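Local coordinates for Cro protein (Xylella fastidiosa, PDB 3BD1) that probably binds operator DNA through a helix-turn-helix as a Cro-type transcription factor encoded by a putative prophage element, at residues Ala16-Leu21 with Ser26-Trp31. Sequence-based numbering, arbitrary orientation. Where two conformers were deposited one is given.
Sequences ALAASL and SAISNW
I28 and W31 meet L17, A18 and L21 through apolar contacts alone, with no hydrogen bond between the two segments. I28 carries most of the contact. With chi1 at -53°, its CG1 points away from the carbonyl carbon and turns CD1 toward the two leucines. CD1 of I28 lies 4.0 Å from CD2 of L17 and 3.9 Å from CD1 of L21, so this one methyl meets leucines from successive turns. The L21 and I28 side chains cross at about a right angle. One bond closer to the backbone, CG1 of I28 is 4.0 Å from CB of A18. The backbones come nearest here, with the CA atoms of A18 and I28 6.6 Å apart.

This pair of helices, 14-21 and 25-34, forms the helix-turn-helix. The N-to-C directions of the two segments differ by 108°, and their axes approach to 9.6 Å. By analogy with other Cro proteins, helix 25-34 is probably the recognition helix. I8 of helix 3-11 touches both L17 and I28, and I45 of helix 42-48 packs on L21.

The aromatic contact is edge-on. CD1 of L21 sits in the plane of the W31 indole, 3.8 Å from CZ3 at the six-membered ring.

Within segment 16-21, OG of S20 donates to O of L17 at 2.7 Å, tilted 20° from the carbonyl plane. From outside, R41 NH2 bonds to L21 O.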
loop_
_atom_site.group_PDB
_atom_site.type_symbol
_atom_site.label_atom_id
_atom_site.label_comp_id
_atom_site.label_asym_id
_atom_site.label_seq_id
_atom_site.Cartn_x
_atom_site.Cartn_y
_atom_site.Cartn_z
ATOM N N ALA A 16 -0.964 7.412 4.943
ATOM C CA ALA A 16 0.280 8.019 5.405
ATOM C C ALA A 16 0.944 8.811 4.277
ATOM O O ALA A 16 1.446 9.913 4.493
ATOM C CB ALA A 16 1.207 6.983 6.005
ATOM N N LEU A 17 0.933 8.245 3.067
ATOM C CA LEU A 17 1.529 8.976 1.946
ATOM C C LEU A 17 0.730 10.251 1.658
ATOM O O LEU A 17 1.300 11.322 1.457
ATOM C CB LEU A 17 1.625 8.091 0.705
ATOM C CG LEU A 17 2.330 8.745 -0.473
ATOM C CD1 LEU A 17 3.776 9.193 -0.201
ATOM C CD2 LEU A 17 2.259 7.849 -1.711
ATOM N N ALA A 18 -0.591 10.116 1.643
ATOM C CA ALA A 18 -1.463 11.264 1.405
ATOM C C ALA A 18 -1.176 12.359 2.438
ATOM O O ALA A 18 -1.044 13.531 2.085
ATOM C CB ALA A 18 -2.908 10.816 1.416
ATOM N N ALA A 19 -1.073 11.959 3.706
ATOM C CA ALA A 19 -0.802 12.894 4.786
ATOM C C ALA A 19 0.522 13.608 4.552
ATOM O O ALA A 19 0.646 14.820 4.707
ATOM C CB ALA A 19 -0.816 12.192 6.139
ATOM N N SER A 20 1.546 12.843 4.176
ATOM C CA SER A 20 2.881 13.381 3.962
ATOM C C SER A 20 2.975 14.389 2.816
ATOM O O SER A 20 3.885 15.230 2.781
ATOM C CB SER A 20 3.891 12.261 3.713
ATOM O OG SER A 20 3.795 11.671 2.423
ATOM N N LEU A 21 2.038 14.288 1.880
ATOM C CA LEU A 21 1.987 15.175 0.727
ATOM C C LEU A 21 0.936 16.274 0.856
ATOM O O LEU A 21 0.889 17.178 0.021
ATOM C CB LEU A 21 1.697 14.356 -0.542
ATOM C CG LEU A 21 2.762 13.332 -0.899
ATOM C CD1 LEU A 21 2.282 12.488 -2.103
ATOM C CD2 LEU A 21 4.121 13.973 -1.208
ATOM N N SER A 26 -7.873 9.984 -2.123
ATOM C CA SER A 26 -8.428 9.811 -3.453
ATOM C C SER A 26 -7.477 10.304 -4.529
ATOM O O SER A 26 -7.459 9.753 -5.624
ATOM C CB SER A 26 -9.807 10.477 -3.592
ATOM O OG SER A 26 -9.739 11.870 -3.338
ATOM N N ALA A 27 -6.685 11.335 -4.232
ATOM C CA ALA A 27 -5.697 11.819 -5.196
ATOM C C ALA A 27 -4.638 10.751 -5.474
ATOM O O ALA A 27 -4.321 10.463 -6.634
ATOM C CB ALA A 27 -5.077 13.122 -4.761
ATOM N N ILE A 28 -4.100 10.160 -4.409
ATOM C CA ILE A 28 -3.124 9.079 -4.579
ATOM C C ILE A 28 -3.725 7.932 -5.407
ATOM O O ILE A 28 -3.087 7.414 -6.318
ATOM C CB ILE A 28 -2.628 8.477 -3.223
ATOM C CG1 ILE A 28 -2.099 9.520 -2.231
ATOM C CG2 ILE A 28 -1.643 7.327 -3.465
ATOM C CD1 ILE A 28 -0.875 10.251 -2.607
ATOM N N SER A 29 -4.961 7.538 -5.099
ATOM C CA SER A 29 -5.624 6.448 -5.807
ATOM C C SER A 29 -5.766 6.776 -7.287
ATOM O O SER A 29 -5.550 5.913 -8.138
ATOM C CB SER A 29 -6.991 6.167 -5.197
ATOM O OG SER A 29 -6.771 5.683 -3.886
ATOM N N ASN A 30 -6.123 8.027 -7.578
ATOM C CA ASN A 30 -6.187 8.490 -8.961
ATOM C C ASN A 30 -4.849 8.442 -9.695
ATOM O O ASN A 30 -4.824 8.024 -10.860
ATOM C CB ASN A 30 -6.760 9.901 -9.073
ATOM C CG ASN A 30 -6.929 10.346 -10.516
ATOM O OD1 ASN A 30 -6.618 11.488 -10.861
ATOM N ND2 ASN A 30 -7.421 9.449 -11.367
ATOM N N TRP A 31 -3.784 8.875 -9.013
ATOM C CA TRP A 31 -2.459 8.864 -9.639
ATOM C C TRP A 31 -2.100 7.425 -9.987
ATOM O O TRP A 31 -1.572 7.106 -11.058
ATOM C CB TRP A 31 -1.376 9.446 -8.719
ATOM C CG TRP A 31 -1.627 10.842 -8.270
ATOM C CD1 TRP A 31 -2.531 11.739 -8.759
ATOM C CD2 TRP A 31 -0.964 11.490 -7.186
ATOM N NE1 TRP A 31 -2.455 12.913 -8.050
ATOM C CE2 TRP A 31 -1.495 12.788 -7.075
ATOM C CE3 TRP A 31 0.055 11.098 -6.317
ATOM C CZ2 TRP A 31 -1.055 13.694 -6.119
ATOM C CZ3 TRP A 31 0.478 12.000 -5.365
ATOM C CH2 TRP A 31 -0.064 13.281 -5.274
#